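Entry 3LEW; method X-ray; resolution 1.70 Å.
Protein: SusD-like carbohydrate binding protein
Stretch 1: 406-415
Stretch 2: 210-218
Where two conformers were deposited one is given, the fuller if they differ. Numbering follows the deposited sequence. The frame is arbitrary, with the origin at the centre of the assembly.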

ATOM      1  N   GLY A 406      -0.085  -1.097  -3.741  1.00 14.17           N
ATOM      2  CA  GLY A 406      -0.994  -0.515  -2.763  1.00 14.17           C
ATOM      3  C   GLY A 406      -1.019   0.994  -2.577  1.00 15.09           C
ATOM      4  O   GLY A 406      -1.511   1.463  -1.556  1.00 15.87           O
ATOM      5  N   PHE A 407      -0.549   1.752  -3.563  1.00 14.86           N
ATOM      6  CA  PHE A 407      -0.368   3.185  -3.404  1.00 14.99           C
ATOM      7  C   PHE A 407      -1.315   4.040  -4.252  1.00 14.98           C
ATOM      8  O   PHE A 407      -1.359   5.252  -4.034  1.00 15.50           O
ATOM      9  CB  PHE A 407       1.060   3.574  -3.790  1.00 14.64           C
ATOM     10  CG  PHE A 407       2.127   2.947  -2.935  1.00 14.21           C
ATOM     11  CD1 PHE A 407       2.531   3.541  -1.766  1.00 16.32           C
ATOM     12  CD2 PHE A 407       2.729   1.751  -3.313  1.00 15.19           C
ATOM     13  CE1 PHE A 407       3.513   2.947  -0.976  1.00 15.60           C
ATOM     14  CE2 PHE A 407       3.737   1.163  -2.538  1.00 16.56           C
ATOM     15  CZ  PHE A 407       4.134   1.784  -1.375  1.00 18.98           C
ATOM     16  N   SER A 408      -2.048   3.472  -5.210  1.00 15.08           N
ATOM     17  CA  SER A 408      -2.729   4.364  -6.174  1.00 14.20           C
ATOM     18  C   SER A 408      -3.699   5.340  -5.508  1.00 14.36           C
ATOM     19  O   SER A 408      -3.638   6.540  -5.739  1.00 14.40           O
ATOM     20  CB  SER A 408      -3.486   3.608  -7.272  1.00 14.40           C
ATOM     21  OG  SER A 408      -2.644   2.709  -8.011  1.00 14.77           O
ATOM     22  N   LEU A 409      -4.591   4.830  -4.655  1.00 14.57           N
ATOM     23  CA  LEU A 409      -5.576   5.707  -3.973  1.00 13.51           C
ATOM     24  C   LEU A 409      -4.880   6.636  -3.003  1.00 13.73           C
ATOM     25  O   LEU A 409      -5.305   7.763  -2.801  1.00 13.69           O
ATOM     26  CB  LEU A 409      -6.590   4.870  -3.209  1.00 14.47           C
ATOM     27  CG  LEU A 409      -7.687   5.623  -2.423  1.00 12.92           C
ATOM     28  CD1 LEU A 409      -8.674   6.377  -3.369  1.00 13.66           C
ATOM     29  CD2 LEU A 409      -8.454   4.616  -1.496  1.00 14.44           C
ATOM     30  N   ILE A 410      -3.817   6.146  -2.358  1.00 13.79           N
ATOM     31  CA  ILE A 410      -3.115   6.950  -1.340  1.00 13.74           C
ATOM     32  C   ILE A 410      -2.507   8.189  -1.964  1.00 13.84           C
ATOM     33  O   ILE A 410      -2.621   9.290  -1.447  1.00 12.83           O
ATOM     34  CB  ILE A 410      -1.966   6.117  -0.674  1.00 14.94           C
ATOM     35  CG1 ILE A 410      -2.544   4.849  -0.003  1.00 16.81           C
ATOM     36  CG2 ILE A 410      -1.096   7.019   0.220  1.00 15.08           C
ATOM     37  CD1 ILE A 410      -3.665   5.073   0.981  1.00 17.00           C
ATOM     38  N   ASP A 411      -2.000   8.030  -3.171  1.00 14.01           N
ATOM     39  CA  ASP A 411      -1.459   9.150  -3.947  1.00 13.05           C
ATOM     40  C   ASP A 411      -2.537  10.083  -4.457  1.00 14.26           C
ATOM     41  O   ASP A 411      -2.369  11.292  -4.397  1.00 15.72           O
ATOM     42  CB  ASP A 411      -0.622   8.659  -5.105  1.00 13.35           C
ATOM     43  CG  ASP A 411       0.730   8.105  -4.665  1.00 16.93           C
ATOM     44  OD1 ASP A 411       1.171   8.261  -3.483  1.00 16.79           O
ATOM     45  OD2 ASP A 411       1.384   7.473  -5.530  1.00 18.33           O
ATOM     46  N   ILE A 412      -3.657   9.527  -4.943  1.00 13.80           N
ATOM     47  CA  ILE A 412      -4.812  10.323  -5.394  1.00 13.77           C
ATOM     48  C   ILE A 412      -5.306  11.256  -4.263  1.00 14.00           C
ATOM     49  O   ILE A 412      -5.554  12.466  -4.459  1.00 14.67           O
ATOM     50  CB  ILE A 412      -5.928   9.379  -5.919  1.00 14.15           C
ATOM     51  CG1 ILE A 412      -5.506   8.897  -7.325  1.00 16.14           C
ATOM     52  CG2 ILE A 412      -7.324  10.084  -5.995  1.00 15.95           C
ATOM     53  CD1 ILE A 412      -6.289   7.709  -7.874  1.00 20.29           C
ATOM     54  N   ILE A 413      -5.429  10.692  -3.091  1.00 13.75           N
ATOM     55  CA  ILE A 413      -5.858  11.430  -1.880  1.00 14.14           C
ATOM     56  C   ILE A 413      -4.809  12.498  -1.503  1.00 14.43           C
ATOM     57  O   ILE A 413      -5.114  13.683  -1.484  1.00 13.21           O
ATOM     58  CB  ILE A 413      -6.104  10.513  -0.704  1.00 14.46           C
ATOM     59  CG1 ILE A 413      -7.377   9.661  -0.895  1.00 13.75           C
ATOM     60  CG2 ILE A 413      -6.306  11.298   0.575  1.00 14.00           C
ATOM     61  CD1 ILE A 413      -7.603   8.523   0.173  1.00 14.50           C
ATOM     62  N   ARG A 414      -3.579  12.080  -1.230  1.00 13.69           N
ATOM     63  CA  ARG A 414      -2.605  13.047  -0.680  1.00 13.71           C
ATOM     64  C   ARG A 414      -2.221  14.153  -1.656  1.00 13.78           C
ATOM     65  O   ARG A 414      -1.921  15.270  -1.256  1.00 14.77           O
ATOM     66  CB  ARG A 414      -1.383  12.327  -0.147  1.00 11.95           C
ATOM     67  CG  ARG A 414      -0.421  11.829  -1.235  1.00 12.59           C
ATOM     68  CD  ARG A 414       0.687  10.972  -0.670  1.00 13.53           C
ATOM     69  NE  ARG A 414       1.538  10.527  -1.764  1.00 13.93           N
ATOM     70  CZ  ARG A 414       2.541  11.241  -2.278  1.00 14.19           C
ATOM     71  NH1 ARG A 414       2.899  12.380  -1.753  1.00 14.60           N
ATOM     72  NH2 ARG A 414       3.203  10.775  -3.337  1.00 16.11           N
ATOM     73  N   ASN A 415      -2.254  13.869  -2.950  1.00 13.51           N
ATOM     74  CA  ASN A 415      -1.885  14.874  -3.962  1.00 14.50           C
ATOM     75  C   ASN A 415      -3.086  15.687  -4.496  1.00 14.87           C
ATOM     76  O   ASN A 415      -2.919  16.554  -5.357  1.00 15.12           O
ATOM     77  CB  ASN A 415      -1.177  14.198  -5.135  1.00 14.57           C
ATOM     78  CG  ASN A 415       0.110  13.500  -4.731  1.00 16.61           C
ATOM     79  OD1 ASN A 415       0.769  13.895  -3.787  1.00 19.95           O
ATOM     80  ND2 ASN A 415       0.504  12.501  -5.516  1.00 17.65           N
TER
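Stretch 2 210-218: SRACLYARQ

Stretch 2 enters as the end of a helix. Residues 210-215 continue a helix that begins earlier in the chain, and Leu214 N to Ser210 O (3.0 Å), Tyr215 N to Arg211 O (2.9 Å) and Ala216 N to Ala212 O (2.9 Å) are its i to i-4 hydrogen bonds. The helix closes in a Schellman motif: Arg217 has phi/psi of 66/29°, and two bonds return into the last turn, Gln218 N to Cys213 O at 2.9 Å and Arg217 N to Leu214 O at 3.0 Å. Gln218, at phi/psi of -94/73°, then takes the N-cap position before another helix. In stretch 1 the helix spans 408-414, and its first turn is tied by Asp411 N to Phe407 O at 3.0 Å.

The two helices run in broadly the same sense, with 35° between their N-to-C directions. Their axes come no nearer than 12.2 Å, and the contacts within 4.5 Å involve mainly side chains, with Arg414 O the one backbone atom among the closest pairs. The backbones are nearest where Arg414 faces Tyr215, with 6.4 Å between the two CA atoms. The contact is modest, burying 338 Å² summed over both sides, and no direct hydrogen bond crosses it.

Tyr215 and Arg414 contribute most to that area, 90 and 91 Å² respectively. The CA-to-CB bond of Tyr215 points sideways, but with chi1 at -66° (m) its ring reaches back along stretch 1. Three residues meet it in succession: Arg414 CD lies 3.4 Å from Tyr215 CD1, Ile410 CG2 lies 3.4 Å from Tyr215 CE2, and Phe407 CD1 lies 3.6 Å from Tyr215 OH. The first two approach the tyrosine ring obliquely, whereas the hydroxyl sits at the edge of the Phe407 ring, near its plane. Phe407 also reaches Arg211, whose NH2 is 3.7 Å from Phe407 CZ; seen from the arginine, Phe407 CE1 lies over one face of the guanidinium.

The CA-to-CB bond of Arg414 points toward stretch 2, and its guanidinium is held in part by Asp411, in its own helix. Arg414 NE donates to Asp411 OD1 at 2.9 Å with an N-H...O angle of 159°, forming a salt bridge, and Arg414 NH2 donates to the same oxygen at 3.2 Å and 137°. Charge is thus paired one turn back, while Leu214 CD2 packs over one face of the guanidinium, 3.6 Å from Arg414 NH1.

Water supplies the polar links between the stretches. Water 1 accepts from Arg414 NH1 at 3.0 Å and donates to Leu214 O at 2.9 Å. Water 2 donates to Arg414 O at 2.8 Å and accepts from Arg217 NH1 at 3.0 Å, bridging a pair whose direct separation, Arg414 O to Arg217 NH1, is 3.9 Å; its bond to Tyr215 O, at 3.5 Å, is weak. Water 3 donates to Asn415 OD1 at 2.7 Å and accepts a weak bond from Arg217 NH1 at 2.9 Å.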

ATOM      1  N   SER A 210       9.969   8.079   6.563  1.00 14.23           N
ATOM      2  CA  SER A 210      10.099   8.782   5.275  1.00 15.11           C
ATOM      3  C   SER A 210       8.745   8.906   4.607  1.00 14.97           C
ATOM      4  O   SER A 210       8.358   9.980   4.111  1.00 15.41           O
ATOM      5  CB  SER A 210      11.048   7.988   4.335  1.00 14.46           C
ATOM      6  OG  SER A 210      12.359   8.057   4.868  1.00 18.81           O
ATOM      7  N   ARG A 211       8.017   7.782   4.559  1.00 13.96           N
ATOM      8  CA  ARG A 211       6.684   7.750   3.991  1.00 14.47           C
ATOM      9  C   ARG A 211       5.726   8.679   4.769  1.00 13.32           C
ATOM     10  O   ARG A 211       5.031   9.519   4.207  1.00 12.84           O
ATOM     11  CB  ARG A 211       6.151   6.307   4.021  1.00 14.16           C
ATOM     12  CG  ARG A 211       4.817   6.161   3.322  1.00 15.14           C
ATOM     13  CD  ARG A 211       4.240   4.755   3.505  1.00 14.32           C
ATOM     14  NE  ARG A 211       5.009   3.731   2.787  1.00 14.24           N
ATOM     15  CZ  ARG A 211       4.709   2.415   2.814  1.00 18.15           C
ATOM     16  NH1 ARG A 211       3.711   1.949   3.559  1.00 18.61           N
ATOM     17  NH2 ARG A 211       5.439   1.538   2.122  1.00 17.97           N
ATOM     18  N   ALA A 212       5.693   8.504   6.077  1.00 12.73           N
ATOM     19  CA  ALA A 212       4.781   9.287   6.920  1.00 12.72           C
ATOM     20  C   ALA A 212       5.018  10.790   6.824  1.00 12.43           C
ATOM     21  O   ALA A 212       4.064  11.586   6.720  1.00 12.24           O
ATOM     22  CB  ALA A 212       4.869   8.806   8.416  1.00 13.44           C
ATOM     23  N   CYS A 213       6.293  11.185   6.824  1.00 12.36           N
ATOM     24  CA  CYS A 213       6.636  12.554   6.707  1.00 12.03           C
ATOM     25  C   CYS A 213       6.310  13.113   5.354  1.00 13.03           C
ATOM     26  O   CYS A 213       5.838  14.227   5.283  1.00 12.59           O
ATOM     27  CB  CYS A 213       8.101  12.784   7.036  1.00 13.22           C
ATOM     28  SG  CYS A 213       8.488  12.541   8.811  1.00 15.45           S
ATOM     29  N   LEU A 214       6.504  12.338   4.298  1.00 12.68           N
ATOM     30  CA  LEU A 214       6.053  12.770   2.976  1.00 13.32           C
ATOM     31  C   LEU A 214       4.539  13.026   2.937  1.00 13.41           C
ATOM     32  O   LEU A 214       4.080  14.068   2.430  1.00 14.05           O
ATOM     33  CB  LEU A 214       6.451  11.753   1.896  1.00 13.24           C
ATOM     34  CG  LEU A 214       6.146  12.218   0.461  1.00 13.31           C
ATOM     35  CD1 LEU A 214       7.275  13.172   0.007  1.00 15.20           C
ATOM     36  CD2 LEU A 214       6.041  11.005  -0.519  1.00 14.52           C
ATOM     37  N   TYR A 215       3.751  12.054   3.416  1.00 13.00           N
ATOM     38  CA  TYR A 215       2.313  12.168   3.363  1.00 12.83           C
ATOM     39  C   TYR A 215       1.775  13.321   4.203  1.00 13.19           C
ATOM     40  O   TYR A 215       0.801  13.960   3.813  1.00 12.79           O
ATOM     41  CB  TYR A 215       1.671  10.858   3.814  1.00 13.18           C
ATOM     42  CG  TYR A 215       1.898   9.650   2.926  1.00 14.40           C
ATOM     43  CD1 TYR A 215       2.699   9.685   1.785  1.00 16.35           C
ATOM     44  CD2 TYR A 215       1.295   8.441   3.246  1.00 16.19           C
ATOM     45  CE1 TYR A 215       2.873   8.564   1.003  1.00 16.16           C
ATOM     46  CE2 TYR A 215       1.471   7.338   2.447  1.00 15.14           C
ATOM     47  CZ  TYR A 215       2.249   7.392   1.338  1.00 17.86           C
ATOM     48  OH  TYR A 215       2.456   6.244   0.586  1.00 15.90           O
ATOM     49  N   ALA A 216       2.455  13.608   5.310  1.00 13.31           N
ATOM     50  CA  ALA A 216       2.156  14.734   6.191  1.00 13.17           C
ATOM     51  C   ALA A 216       2.673  16.100   5.702  1.00 13.37           C
ATOM     52  O   ALA A 216       2.463  17.117   6.379  1.00 13.70           O
ATOM     53  CB  ALA A 216       2.711  14.440   7.629  1.00 13.33           C
ATOM     54  N   ARG A 217       3.370  16.119   4.560  1.00 12.58           N
ATOM     55  CA  ARG A 217       3.947  17.335   3.969  1.00 13.24           C
ATOM     56  C   ARG A 217       5.061  17.970   4.802  1.00 14.27           C
ATOM     57  O   ARG A 217       5.265  19.201   4.770  1.00 14.95           O
ATOM     58  CB  ARG A 217       2.819  18.346   3.600  1.00 12.99           C
ATOM     59  CG  ARG A 217       1.717  17.668   2.832  1.00 13.33           C
ATOM     60  CD  ARG A 217       0.622  18.652   2.307  1.00 13.17           C
ATOM     61  NE  ARG A 217       1.097  19.502   1.212  1.00 13.57           N
ATOM     62  CZ  ARG A 217       1.149  19.142  -0.065  1.00 16.12           C
ATOM     63  NH1 ARG A 217       0.766  17.946  -0.439  1.00 15.31           N
ATOM     64  NH2 ARG A 217       1.607  19.996  -0.986  1.00 18.40           N
ATOM     65  N   GLN A 218       5.762  17.111   5.567  1.00 13.41           N
ATOM     66  CA  GLN A 218       6.945  17.473   6.349  0.50 13.49           C
ATOM     67  C   GLN A 218       8.177  17.178   5.491  1.00 13.59           C
ATOM     68  O   GLN A 218       8.873  16.169   5.683  1.00 12.50           O
ATOM     69  CB  GLN A 218       6.978  16.647   7.642  0.50 12.95           C
ATOM     70  CG  GLN A 218       5.866  17.043   8.608  0.50 12.55           C
ATOM     71  CD  GLN A 218       6.072  18.422   9.182  0.50 11.67           C
ATOM     72  OE1 GLN A 218       7.187  18.901   9.270  0.50 15.64           O
ATOM     73  NE2 GLN A 218       4.995  19.074   9.558  0.50 13.51           N
TER
HETATM   74  O   HOH W   1       2.048  14.298   0.436  1.00 14.28           O
HETATM   75  O   HOH W   2      -0.397  15.617   1.019  1.00 13.18           O
HETATM   76  O   HOH W   3       1.625  15.889  -2.238  1.00 34.76           O